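Local coordinates for putative diflavin flavoprotein A 3 (Synechocystis sp., PDB 6H0D) that probably passes electrons from NADH to oxygen, reducing it to water, the chain here being its flavodiiron core of metallo-beta-lactamase-like and flavodoxin-like domains, at residues Leu51-Gly56 with Val79-Val84; Gln101-Cys106 with Pro126-Lys131; Ala255-Leu260 with Gly284-Ala289; Leu260-Ala265 with Ala289-Thr294; Arg278-Ala283 with Thr393-Ala398. All coordinates share one frame; numbering follows the deposited sequence.

Interaction 1 of 5, residues Leu51-Gly56 with Val79-Val84. With SO4 (sulfate ion), chain C.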
# COMPACT_ATOMS: atom_id res chain seq x y z
N LEU A 51 16.71 2.81 12.00
CA LEU A 51 16.21 1.61 11.38
C LEU A 51 14.89 1.92 10.62
O LEU A 51 13.92 2.37 11.23
CB LEU A 51 16.01 0.53 12.45
CG LEU A 51 15.35 -0.76 11.95
CD1 LEU A 51 16.30 -1.47 10.98
CD2 LEU A 51 14.90 -1.66 13.11
N PHE A 52 14.89 1.70 9.30
CA PHE A 52 13.69 1.81 8.45
C PHE A 52 12.88 0.52 8.38
O PHE A 52 13.40 -0.50 7.99
CB PHE A 52 14.04 2.14 7.00
CG PHE A 52 14.70 3.48 6.78
CD1 PHE A 52 13.99 4.50 6.13
CD2 PHE A 52 16.05 3.69 7.13
CE1 PHE A 52 14.61 5.75 5.87
CE2 PHE A 52 16.67 4.92 6.89
CZ PHE A 52 15.95 5.95 6.25
N ASP A 53 11.60 0.58 8.73
CA ASP A 53 10.66 -0.46 8.33
C ASP A 53 10.94 -1.88 8.74
O ASP A 53 11.14 -2.73 7.87
CB ASP A 53 10.53 -0.45 6.84
CG ASP A 53 10.07 0.88 6.34
OD1 ASP A 53 9.03 1.35 6.85
OD2 ASP A 53 10.76 1.46 5.47
N PRO A 54 10.93 -2.16 10.06
CA PRO A 54 10.94 -3.57 10.49
C PRO A 54 9.83 -4.29 9.76
O PRO A 54 8.82 -3.66 9.48
CB PRO A 54 10.68 -3.50 12.01
CG PRO A 54 11.14 -2.12 12.41
CD PRO A 54 10.90 -1.22 11.20
N PRO A 55 10.03 -5.58 9.41
CA PRO A 55 9.04 -6.34 8.63
C PRO A 55 7.81 -6.72 9.47
O PRO A 55 7.84 -6.58 10.70
CB PRO A 55 9.82 -7.57 8.19
CG PRO A 55 10.74 -7.82 9.35
CD PRO A 55 11.12 -6.45 9.89
N GLY A 56 6.74 -7.18 8.84
CA GLY A 56 5.54 -7.51 9.57
C GLY A 56 5.58 -8.82 10.34
O GLY A 56 6.63 -9.41 10.58
N VAL A 79 13.35 4.74 14.81
CA VAL A 79 12.70 3.76 13.95
C VAL A 79 11.87 4.55 12.94
O VAL A 79 10.94 5.24 13.31
CB VAL A 79 11.86 2.75 14.77
CG1 VAL A 79 11.12 1.78 13.86
CG2 VAL A 79 12.79 2.00 15.73
N ILE A 80 12.26 4.47 11.66
CA ILE A 80 11.64 5.26 10.60
C ILE A 80 10.62 4.44 9.82
O ILE A 80 10.95 3.38 9.28
CB ILE A 80 12.71 5.81 9.64
CG1 ILE A 80 13.69 6.72 10.39
CG2 ILE A 80 12.07 6.57 8.50
CD1 ILE A 80 14.75 7.31 9.52
N LEU A 81 9.37 4.89 9.76
CA LEU A 81 8.33 4.10 9.07
C LEU A 81 7.89 4.71 7.73
O LEU A 81 7.42 5.86 7.66
CB LEU A 81 7.11 3.93 9.97
CG LEU A 81 7.46 3.42 11.35
CD1 LEU A 81 6.24 3.42 12.27
CD2 LEU A 81 8.03 2.03 11.18
N GLY A 82 8.04 3.92 6.66
CA GLY A 82 7.61 4.35 5.35
C GLY A 82 6.11 4.19 5.21
O GLY A 82 5.50 4.82 4.35
N HIS A 83 5.53 3.31 6.04
CA HIS A 83 4.08 3.18 6.10
C HIS A 83 3.74 2.40 7.36
O HIS A 83 4.63 1.85 7.99
CB HIS A 83 3.53 2.48 4.86
CG HIS A 83 3.83 1.02 4.83
ND1 HIS A 83 5.07 0.53 4.47
CD2 HIS A 83 3.06 -0.05 5.13
CE1 HIS A 83 5.04 -0.80 4.54
NE2 HIS A 83 3.84 -1.17 4.94
N VAL A 84 2.46 2.34 7.72
CA VAL A 84 2.04 1.74 8.99
C VAL A 84 0.81 0.90 8.78
O VAL A 84 -0.13 1.33 8.09
CB VAL A 84 1.74 2.83 10.08
CG1 VAL A 84 0.87 2.28 11.18
CG2 VAL A 84 2.99 3.32 10.66
S SO4 C . 3.25 -5.04 4.53
O1 SO4 C . 2.83 -6.26 5.23
O2 SO4 C . 4.52 -5.23 3.87
O3 SO4 C . 2.27 -4.61 3.56
O4 SO4 C . 3.45 -4.02 5.53
O HOH W 1 6.74 -0.13 7.81
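Asp-53 OD1 is gripped by two donors. Gly-82 N donates to the syn lone pair of Asp-53 OD1 at 2.8 Å in a nearly straight bond (173°), and a water donates to the same oxygen while also donating to His-83 O. The carboxylate thereby holds the backbone of Gly-82 and His-83. Its CG stands beside the backbone N (chi1 -59°), and from there the oxygen extends past Leu-81 to the amide beyond it. Behind the carboxylate the two parallel strands are joined by backbone bonds, Ile-80 N to Leu-51 O at 2.7 Å and Asp-53 N to Ile-80 O at 2.9 Å.

On one face of the sheet Phe-52 and Ile-80 lie side by side. Ile-80 CD1 sits over the Phe-52 ring in a CH-pi contact, 4.0 Å from the ring centroid, and CG2 of the same isoleucine touches Phe-52 CD1 at 3.7 Å; Phe-169 stacks on this ring. On the other face, Pro-54 CD meets Val-79 CG1 at 4.0 Å, near helices 60-70 and 86-98.

These strands belong to the beta-alpha-beta unit completed by helix 60-70, within the metallo-beta-lactamase-like domain. Further on, His-83 NE2 donates to sulfate O4 at 2.9 Å, at the ring edge and in its plane, while ND1 is bonded to Asp-171. Lys-26, Arg-88, Lys-172, Asn-85 and Asn-87 also bind this sulfate, which probably came from the crystallisation liquor. The chemistry is consistent with an anion-binding pocket, probably where canonical relatives hold their irons, with Asp-53 fixing the backbone that leads into it.

Interaction 2 of 5, residues Gln101-Cys106 with Pro126-Lys131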
# COMPACT_ATOMS: atom_id res chain seq x y z
N GLN A 101 14.33 3.55 24.17
CA GLN A 101 14.84 4.89 23.98
C GLN A 101 14.61 5.46 22.59
O GLN A 101 14.74 6.67 22.38
CB GLN A 101 16.34 4.91 24.25
CG GLN A 101 17.17 4.32 23.13
CD GLN A 101 16.95 2.84 22.99
OE1 GLN A 101 16.64 2.16 23.96
NE2 GLN A 101 17.08 2.34 21.78
N ALA A 102 14.28 4.61 21.63
CA ALA A 102 14.20 5.04 20.24
C ALA A 102 13.01 5.98 20.01
O ALA A 102 11.98 5.89 20.69
CB ALA A 102 14.12 3.81 19.29
N THR A 103 13.17 6.90 19.06
CA THR A 103 12.07 7.73 18.60
C THR A 103 11.46 7.26 17.27
O THR A 103 12.19 6.94 16.32
CB THR A 103 12.55 9.15 18.43
OG1 THR A 103 12.95 9.63 19.71
CG2 THR A 103 11.45 10.03 17.86
N ILE A 104 10.13 7.19 17.20
CA ILE A 104 9.48 6.82 15.95
C ILE A 104 9.42 8.01 15.00
O ILE A 104 9.00 9.10 15.38
CB ILE A 104 8.08 6.30 16.18
CG1 ILE A 104 8.12 5.09 17.11
CG2 ILE A 104 7.43 5.95 14.86
CD1 ILE A 104 6.89 4.93 17.94
N ILE A 105 9.86 7.81 13.76
CA ILE A 105 9.80 8.83 12.73
C ILE A 105 8.79 8.40 11.69
O ILE A 105 8.92 7.31 11.09
CB ILE A 105 11.17 9.03 12.03
CG1 ILE A 105 12.24 9.40 13.07
CG2 ILE A 105 11.07 10.07 10.93
CD1 ILE A 105 11.90 10.66 13.85
N CYS A 106 7.78 9.24 11.45
CA CYS A 106 6.79 8.87 10.44
C CYS A 106 5.93 10.04 9.98
O CYS A 106 6.07 11.14 10.50
CB CYS A 106 5.92 7.73 10.98
SG CYS A 106 4.94 8.22 12.39
N PRO A 126 8.42 8.02 21.93
CA PRO A 126 7.87 9.24 21.36
C PRO A 126 7.84 9.18 19.83
O PRO A 126 8.66 8.49 19.21
CB PRO A 126 8.84 10.31 21.85
CG PRO A 126 10.05 9.57 22.31
CD PRO A 126 9.87 8.12 22.13
N ILE A 127 6.89 9.89 19.24
CA ILE A 127 6.76 9.98 17.80
C ILE A 127 7.16 11.37 17.34
O ILE A 127 6.69 12.36 17.88
CB ILE A 127 5.31 9.70 17.34
CG1 ILE A 127 4.86 8.31 17.81
CG2 ILE A 127 5.15 9.88 15.82
CD1 ILE A 127 3.45 7.99 17.43
N GLN A 128 8.02 11.45 16.35
CA GLN A 128 8.30 12.71 15.70
C GLN A 128 7.70 12.64 14.30
O GLN A 128 8.11 11.81 13.50
CB GLN A 128 9.80 12.99 15.66
CG GLN A 128 10.18 14.30 15.01
CD GLN A 128 11.66 14.59 15.14
OE1 GLN A 128 12.35 14.00 15.99
NE2 GLN A 128 12.17 15.49 14.31
N VAL A 129 6.70 13.48 14.03
CA VAL A 129 6.03 13.49 12.73
C VAL A 129 6.85 14.28 11.71
O VAL A 129 7.44 15.30 12.05
CB VAL A 129 4.64 14.07 12.84
CG1 VAL A 129 4.07 14.40 11.45
CG2 VAL A 129 3.76 13.10 13.57
N MET A 130 6.91 13.79 10.47
CA MET A 130 7.62 14.48 9.40
C MET A 130 6.69 14.82 8.22
O MET A 130 5.87 14.00 7.78
CB MET A 130 8.79 13.63 8.93
CG MET A 130 9.81 13.31 10.03
SD MET A 130 10.86 14.72 10.44
CE MET A 130 12.20 13.94 11.34
N LYS A 131 6.80 16.05 7.73
CA LYS A 131 6.06 16.44 6.53
C LYS A 131 7.10 16.70 5.45
O LYS A 131 8.29 16.51 5.68
CB LYS A 131 5.19 17.66 6.78
CG LYS A 131 5.94 18.90 7.25
CD LYS A 131 4.98 20.03 7.70
CE LYS A 131 5.61 21.44 7.64
NZ LYS A 131 6.78 21.65 8.56
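Ile-104 and Ile-127 pair across two parallel strands of a beta-alpha-beta unit, strand 103-106, helix 108-117 and strand 127-129, at the margin of the seven-stranded sheet in the metallo-beta-lactamase-like domain. The short strand axes lie 4.7 Å apart, with 25° between their directions. Bonding is tight at the start: Gln-128 N reaches Ile-104 O at 2.7 Å, and Ile-104 N reaches Pro-126 O at 2.8 Å. It slackens at Cys-106 N to Gln-128 O, a weak bond of 3.3 Å, before Met-130 N closes on Cys-106 O.

The tightly packed part is on the face of Ile-105. Its CG2 branch touches Met-130 CG at 3.6 Å, and the bend of the methionine at chi2 (-75°) brings CE back toward the same isoleucine. Gln-128 runs out extended, side by side with Ile-105, whose CD1 meets Gln-128 CB at 3.6 Å. Phe-146 of strand 143-148 touches both Ile-105 and Met-130, so this side joins the strand pair to the second sheet. The face of Ile-104 is roofed by helix 108-117.

The solvent side lies along strand 127-129, one of the two edge strands of the sheet in this chain. Pro-126 and Val-129 are exposed, and the proline ring crosses Thr-103 at about a right angle, CG facing OG1. On the face of Ile-104, Cys-106 SG rests against Ile-127 CG2 at 3.8 Å.

Interaction 3 of 5, residues Ala255-Leu260 with Gly284-Ala289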
# COMPACT_ATOMS: atom_id res chain seq x y z
N ALA A 255 -10.46 5.46 -21.66
CA ALA A 255 -11.68 6.25 -21.87
C ALA A 255 -12.67 6.11 -20.71
O ALA A 255 -13.34 7.07 -20.31
CB ALA A 255 -12.34 5.86 -23.17
N LEU A 256 -12.74 4.91 -20.16
CA LEU A 256 -13.63 4.67 -19.03
C LEU A 256 -12.87 4.56 -17.70
O LEU A 256 -11.73 4.08 -17.61
CB LEU A 256 -14.44 3.41 -19.29
CG LEU A 256 -15.24 3.52 -20.59
CD1 LEU A 256 -15.89 2.18 -20.90
CD2 LEU A 256 -16.29 4.66 -20.54
N ASN A 257 -13.54 5.01 -16.66
CA ASN A 257 -12.97 5.03 -15.34
C ASN A 257 -14.02 4.53 -14.34
O ASN A 257 -15.21 4.84 -14.48
CB ASN A 257 -12.50 6.45 -15.02
CG ASN A 257 -12.08 6.61 -13.57
OD1 ASN A 257 -12.93 6.61 -12.65
ND2 ASN A 257 -10.78 6.76 -13.34
N VAL A 258 -13.60 3.76 -13.34
CA VAL A 258 -14.52 3.36 -12.28
C VAL A 258 -14.06 3.93 -10.95
O VAL A 258 -12.89 3.78 -10.59
CB VAL A 258 -14.64 1.81 -12.15
CG1 VAL A 258 -15.62 1.43 -11.01
CG2 VAL A 258 -15.07 1.20 -13.46
N ALA A 259 -14.97 4.59 -10.22
CA ALA A 259 -14.73 5.03 -8.85
C ALA A 259 -14.98 3.86 -7.89
O ALA A 259 -16.08 3.33 -7.81
CB ALA A 259 -15.63 6.21 -8.50
N LEU A 260 -13.94 3.40 -7.20
CA LEU A 260 -14.10 2.25 -6.33
C LEU A 260 -13.91 2.78 -4.94
O LEU A 260 -12.77 3.06 -4.53
CB LEU A 260 -13.10 1.13 -6.62
CG LEU A 260 -13.46 -0.26 -6.08
CD1 LEU A 260 -12.66 -1.31 -6.79
CD2 LEU A 260 -13.18 -0.37 -4.61
N GLY A 284 -8.74 -2.98 -19.27
CA GLY A 284 -8.56 -1.71 -19.97
C GLY A 284 -9.40 -0.54 -19.48
O GLY A 284 -9.52 0.46 -20.18
N VAL A 285 -9.99 -0.67 -18.29
CA VAL A 285 -10.76 0.40 -17.69
C VAL A 285 -10.03 0.91 -16.44
O VAL A 285 -9.60 0.11 -15.62
CB VAL A 285 -12.18 -0.08 -17.32
CG1 VAL A 285 -12.92 0.95 -16.49
CG2 VAL A 285 -12.95 -0.42 -18.60
N ALA A 286 -9.86 2.23 -16.33
CA ALA A 286 -9.13 2.83 -15.21
C ALA A 286 -9.94 2.67 -13.94
O ALA A 286 -11.18 2.63 -13.99
CB ALA A 286 -8.85 4.31 -15.46
N VAL A 287 -9.24 2.60 -12.81
CA VAL A 287 -9.89 2.62 -11.50
C VAL A 287 -9.31 3.75 -10.67
O VAL A 287 -8.10 3.92 -10.63
CB VAL A 287 -9.71 1.29 -10.73
CG1 VAL A 287 -10.32 1.40 -9.33
CG2 VAL A 287 -10.31 0.10 -11.52
N THR A 288 -10.19 4.54 -10.06
CA THR A 288 -9.83 5.49 -9.03
C THR A 288 -10.31 4.93 -7.69
O THR A 288 -11.49 5.03 -7.33
CB THR A 288 -10.42 6.87 -9.28
OG1 THR A 288 -9.89 7.39 -10.51
CG2 THR A 288 -10.09 7.83 -8.13
N ALA A 289 -9.38 4.31 -6.99
CA ALA A 289 -9.67 3.76 -5.71
C ALA A 289 -9.81 4.94 -4.72
O ALA A 289 -9.04 5.90 -4.76
CB ALA A 289 -8.59 2.78 -5.31
O HOH W 2 -11.52 2.60 -21.06
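Leu-256 opens the pairing of two parallel strands, 257-262 and 286-291, which helix 268-282 links as the first beta-alpha-beta unit of the flavodoxin-like domain. Its backbone N donates to a water that in turn donates to Gly-284 O, and its carbonyl O receives Ala-286 N at 2.9 Å. The same carbonyl is touched by Val-285 CG1.

Asn-257 follows with the one side-chain hydrogen bond across the pair: ND2 donates to Thr-288 OG1 at 3.0 Å, nearly straight (172°) and in its own amide plane. CG stands anti to the backbone nitrogen (chi1 171°), which also puts ND2 near Ala-286 CB. Lys-306 of helix 297-306 is also bonded to that hydroxyl.

Val-258 uses both backbone groups, N to Ala-286 O at 2.7 Å and O from Thr-288 N. The side chains of Val-258 and Val-285 cross obliquely, Val-258 CG2 lying 3.7 Å from Val-285 CG1, on the face covered by helices 268-282 and 382-401. Ala-259 turns back to the face of Asn-257, under helix 297-306. Leu-260 N then donates to Thr-288 O at 2.9 Å, and Leu-260 CB settles 3.9 Å from Val-287 CG1.

Interaction 4 of 5, residues Leu260-Ala265 with Ala289-Thr294. With SO4 (sulfate ion), chain D.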
# COMPACT_ATOMS: atom_id res chain seq x y z
N LEU A 260 -13.94 3.40 -7.20
CA LEU A 260 -14.10 2.25 -6.33
C LEU A 260 -13.91 2.78 -4.94
O LEU A 260 -12.77 3.06 -4.53
CB LEU A 260 -13.10 1.13 -6.62
CG LEU A 260 -13.46 -0.26 -6.08
CD1 LEU A 260 -12.66 -1.31 -6.79
CD2 LEU A 260 -13.18 -0.37 -4.61
N ILE A 261 -15.03 2.93 -4.24
CA ILE A 261 -15.05 3.52 -2.92
C ILE A 261 -15.17 2.45 -1.86
O ILE A 261 -16.13 1.69 -1.85
CB ILE A 261 -16.22 4.49 -2.80
CG1 ILE A 261 -16.05 5.61 -3.82
CG2 ILE A 261 -16.33 5.02 -1.39
CD1 ILE A 261 -17.22 6.54 -3.87
N TYR A 262 -14.21 2.37 -0.95
CA TYR A 262 -14.28 1.31 0.05
C TYR A 262 -13.81 1.75 1.41
O TYR A 262 -13.22 2.81 1.57
CB TYR A 262 -13.46 0.10 -0.39
CG TYR A 262 -11.98 0.38 -0.38
CD1 TYR A 262 -11.38 1.09 -1.43
CD2 TYR A 262 -11.19 -0.02 0.69
CE1 TYR A 262 -10.03 1.37 -1.41
CE2 TYR A 262 -9.84 0.26 0.72
CZ TYR A 262 -9.27 0.96 -0.33
OH TYR A 262 -7.92 1.24 -0.31
N ALA A 263 -14.06 0.90 2.39
CA ALA A 263 -13.48 1.03 3.73
C ALA A 263 -13.19 -0.38 4.29
O ALA A 263 -13.78 -1.38 3.83
CB ALA A 263 -14.41 1.81 4.64
N SER A 264 -12.31 -0.47 5.29
CA SER A 264 -11.97 -1.78 5.86
C SER A 264 -11.41 -1.59 7.27
O SER A 264 -10.45 -0.84 7.45
CB SER A 264 -10.94 -2.51 4.96
OG SER A 264 -10.83 -3.89 5.26
N ALA A 265 -12.01 -2.26 8.27
CA ALA A 265 -11.51 -2.24 9.65
C ALA A 265 -10.31 -3.18 9.84
O ALA A 265 -9.28 -2.78 10.38
CB ALA A 265 -12.63 -2.59 10.63
N ALA A 289 -9.38 4.31 -6.99
CA ALA A 289 -9.67 3.76 -5.71
C ALA A 289 -9.81 4.94 -4.72
O ALA A 289 -9.04 5.90 -4.76
CB ALA A 289 -8.59 2.78 -5.31
N ILE A 290 -10.82 4.86 -3.86
CA ILE A 290 -11.06 5.85 -2.82
C ILE A 290 -11.19 5.08 -1.49
O ILE A 290 -12.11 4.25 -1.33
CB ILE A 290 -12.37 6.67 -3.07
CG1 ILE A 290 -12.35 7.42 -4.41
CG2 ILE A 290 -12.69 7.59 -1.90
CD1 ILE A 290 -11.58 8.69 -4.36
N ASN A 291 -10.27 5.34 -0.57
CA ASN A 291 -10.39 4.86 0.80
C ASN A 291 -11.26 5.86 1.57
O ASN A 291 -10.79 6.94 1.92
CB ASN A 291 -9.01 4.71 1.43
CG ASN A 291 -9.06 4.20 2.87
OD1 ASN A 291 -10.14 4.07 3.48
ND2 ASN A 291 -7.88 3.95 3.43
N ALA A 292 -12.53 5.52 1.79
CA ALA A 292 -13.50 6.46 2.37
C ALA A 292 -13.07 6.95 3.74
O ALA A 292 -13.44 8.05 4.16
CB ALA A 292 -14.88 5.83 2.47
N GLU A 293 -12.28 6.14 4.43
CA GLU A 293 -11.85 6.53 5.77
C GLU A 293 -10.86 7.68 5.73
O GLU A 293 -10.79 8.46 6.67
CB GLU A 293 -11.23 5.35 6.51
CG GLU A 293 -11.18 5.53 8.00
CD GLU A 293 -10.47 4.39 8.71
OE1 GLU A 293 -10.37 4.46 9.96
OE2 GLU A 293 -10.01 3.44 8.02
N THR A 294 -10.10 7.81 4.64
CA THR A 294 -9.08 8.85 4.59
C THR A 294 -9.35 9.91 3.54
O THR A 294 -8.70 10.94 3.51
CB THR A 294 -7.71 8.26 4.34
OG1 THR A 294 -7.71 7.64 3.05
CG2 THR A 294 -7.37 7.22 5.40
S SO4 D . -13.12 -5.82 7.13
O1 SO4 D . -14.34 -6.64 6.84
O2 SO4 D . -12.01 -6.66 7.58
O3 SO4 D . -12.74 -5.06 5.94
O4 SO4 D . -13.38 -4.88 8.21
O HOH W 3 -10.49 1.63 5.22
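Tyr-262 and Asn-291 end a parallel strand pairing that passes directly into two loops, at the C-terminal ends of the strands, where a sulfate is bound. Three backbone bonds carry the pairing: Ile-290 N to Leu-260 O, Tyr-262 N to Ile-290 O at 2.8 Å, and Ala-292 N to Tyr-262 O. The last ties the start of the second loop to the end of the first strand.

On one face, Ile-261 CG1 lies alongside Ile-290 CB at 3.9 Å, beneath helix 297-306. On the other, the Tyr-262 ring folds over the neighbouring strand because its CG stands between backbone N and carbonyl carbon (chi1 69°). Asn-291 CA lies over one ring face, offset toward the rim, and Ala-289 CB is at the edge. The planes of the Tyr-262 ring and the Asn-291 side-chain amide are 17° apart.

In the flavodoxin-like fold, the loop after the first strand is the one that typically wraps the FMN phosphate. A sulfate, probably from the crystallisation liquor, occupies this loop, consistent with that role: Ala-265 N donates to its O4 at 3.0 Å, and the amides of Tyr-266, Asn-268 and Thr-269 bind it too. Asn-291 OD1 accepts from Glu-293 N at 3.1 Å in an Asx turn. A water that accepts from Ser-264 N at 2.8 Å lies 3.0 Å from Asn-291 OD1, to which it may donate; Asn-291 ND2 is bonded to Pro-152 O.

Interaction 5 of 5, residues Arg278-Ala283 with Thr393-Ala398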
# COMPACT_ATOMS: atom_id res chain seq x y z
N ARG A 278 -8.23 -4.92 -9.90
CA ARG A 278 -7.33 -5.58 -10.85
C ARG A 278 -8.12 -6.18 -12.01
O ARG A 278 -7.72 -6.09 -13.17
CB ARG A 278 -6.48 -6.63 -10.11
CG ARG A 278 -5.72 -7.65 -10.98
CD ARG A 278 -4.80 -7.07 -12.07
NE ARG A 278 -4.14 -8.19 -12.76
CZ ARG A 278 -3.36 -8.07 -13.84
NH1 ARG A 278 -3.14 -6.88 -14.38
NH2 ARG A 278 -2.80 -9.16 -14.38
N GLY A 279 -9.28 -6.76 -11.72
CA GLY A 279 -10.13 -7.30 -12.77
C GLY A 279 -10.58 -6.18 -13.70
O GLY A 279 -10.67 -6.38 -14.91
N ILE A 280 -10.86 -5.00 -13.13
CA ILE A 280 -11.26 -3.86 -13.94
C ILE A 280 -10.09 -3.30 -14.75
O ILE A 280 -10.24 -3.06 -15.94
CB ILE A 280 -11.84 -2.73 -13.09
CG1 ILE A 280 -13.11 -3.19 -12.38
CG2 ILE A 280 -12.14 -1.51 -13.96
CD1 ILE A 280 -13.67 -2.15 -11.42
N THR A 281 -8.93 -3.08 -14.13
CA THR A 281 -7.85 -2.44 -14.87
C THR A 281 -7.30 -3.40 -15.93
O THR A 281 -6.86 -2.97 -17.01
CB THR A 281 -6.67 -1.94 -13.96
OG1 THR A 281 -6.19 -3.01 -13.13
CG2 THR A 281 -7.08 -0.75 -13.09
N LYS A 282 -7.32 -4.71 -15.66
CA LYS A 282 -6.71 -5.63 -16.63
C LYS A 282 -7.60 -5.68 -17.88
O LYS A 282 -7.15 -6.09 -18.95
CB LYS A 282 -6.47 -7.03 -16.05
CG LYS A 282 -7.69 -7.93 -16.01
CD LYS A 282 -7.35 -9.23 -15.31
CE LYS A 282 -8.21 -10.39 -15.81
NZ LYS A 282 -7.89 -11.65 -15.07
N ALA A 283 -8.84 -5.21 -17.73
CA ALA A 283 -9.78 -5.16 -18.84
C ALA A 283 -9.72 -3.82 -19.60
O ALA A 283 -10.56 -3.56 -20.46
CB ALA A 283 -11.20 -5.42 -18.33
N THR A 393 -13.63 -7.73 -14.06
CA THR A 393 -13.60 -7.87 -15.50
C THR A 393 -15.01 -7.77 -16.06
O THR A 393 -15.24 -7.03 -17.01
CB THR A 393 -13.01 -9.19 -15.91
OG1 THR A 393 -11.64 -9.19 -15.50
CG2 THR A 393 -13.11 -9.36 -17.39
N ASP A 394 -15.93 -8.51 -15.46
CA ASP A 394 -17.31 -8.47 -15.89
C ASP A 394 -17.87 -7.05 -15.88
O ASP A 394 -18.47 -6.61 -16.87
CB ASP A 394 -18.16 -9.39 -15.02
CG ASP A 394 -17.97 -10.86 -15.35
OD1 ASP A 394 -17.26 -11.17 -16.34
OD2 ASP A 394 -18.53 -11.71 -14.63
N PHE A 395 -17.68 -6.34 -14.76
CA PHE A 395 -18.05 -4.93 -14.63
C PHE A 395 -17.47 -4.09 -15.79
O PHE A 395 -18.19 -3.30 -16.42
CB PHE A 395 -17.55 -4.39 -13.29
CG PHE A 395 -18.17 -3.08 -12.91
CD1 PHE A 395 -17.66 -1.88 -13.41
CD2 PHE A 395 -19.26 -3.04 -12.04
CE1 PHE A 395 -18.24 -0.67 -13.06
CE2 PHE A 395 -19.84 -1.83 -11.68
CZ PHE A 395 -19.34 -0.65 -12.19
N ALA A 396 -16.17 -4.26 -16.05
CA ALA A 396 -15.46 -3.52 -17.08
C ALA A 396 -16.06 -3.76 -18.45
O ALA A 396 -16.25 -2.81 -19.22
CB ALA A 396 -14.01 -3.91 -17.09
N GLN A 397 -16.34 -5.02 -18.77
CA GLN A 397 -16.93 -5.38 -20.07
C GLN A 397 -18.29 -4.74 -20.22
O GLN A 397 -18.62 -4.20 -21.28
CB GLN A 397 -17.08 -6.89 -20.24
CG GLN A 397 -15.88 -7.73 -19.86
CD GLN A 397 -14.80 -7.71 -20.90
OE1 GLN A 397 -14.34 -6.65 -21.32
NE2 GLN A 397 -14.37 -8.90 -21.33
N ALA A 398 -19.09 -4.79 -19.15
CA ALA A 398 -20.41 -4.16 -19.11
C ALA A 398 -20.32 -2.66 -19.37
O ALA A 398 -21.12 -2.11 -20.12
CB ALA A 398 -21.08 -4.43 -17.79
O HOH W 4 -10.65 -11.51 -14.39
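Thr-393 and Gly-279 are the pair whose CA atoms lie nearest between two helices, 268-282 and 382-401, that lie on one face of the parallel sheet in the flavodoxin-like domain, an alpha/beta/alpha sandwich. Their short segments cross at -42°, with axes only 7.5 Å apart. Gly-279, without a side chain, lies with its CA 4.5 Å from Thr-393 CA.

The polar contacts gather around Thr-393 OG1. This oxygen lies 3.0 Å from Gly-279 O, in a hydrogen bond whose proton could instead serve Glu-389 O one turn earlier. The chi1 of Thr-393 (-65°) places OG1 anti to the carbonyl carbon, toward the neighbouring helix. A water 2.8 Å from Thr-393 OG1 also accepts from Lys-282 NZ at 2.8 Å. The lysine stretches out beyond CG, its CE passing 3.6 Å from Thr-393 OG1, and its ammonium group forms a salt bridge with Glu-389, so that the rim of the interface is tied by charge as well as water.

The apolar contacts lie deeper and toward the sheet. Ile-280 CD1 approaches Phe-395 CD1 obliquely at 4.5 Å, and both side chains rest on Val-258 and Ile-311, filling the layer between helices and strands. Ile-280 CG2 is a looser neighbour of the Ala-396 methyl group. Ala-283 points at the partner helix, and Ala-283 CB presses on Ala-396 CB at 3.4 Å, tighter than usual for two methyl groups.

In the fold
Interactions 1 to 4 all pair parallel strands within beta-alpha-beta units, two in each domain; interaction 5 packs helix on helix. Interactions 1 and 2 adjoin in one sheet, where strands 78-80 and 103-106 are neighbours: the first is fully buried, the second reaches a solvent-facing edge strand. Interactions 3 and 4 are successive parts of one strand pair, sharing Leu-260 and Ala-289; 3 is buried, 4 and 5 partly so, and 5 covers 3 through Ile-280 and Phe-395. Chemistry follows position. Interactions 1 and 4, reaching beyond strand ends, bind sulfates and use polar side chains to fix loops. Interaction 2 relies on apolar packing, 3 adds one amide-hydroxyl bond, and 5 sets a polar rim beside apolar packing against the sheet.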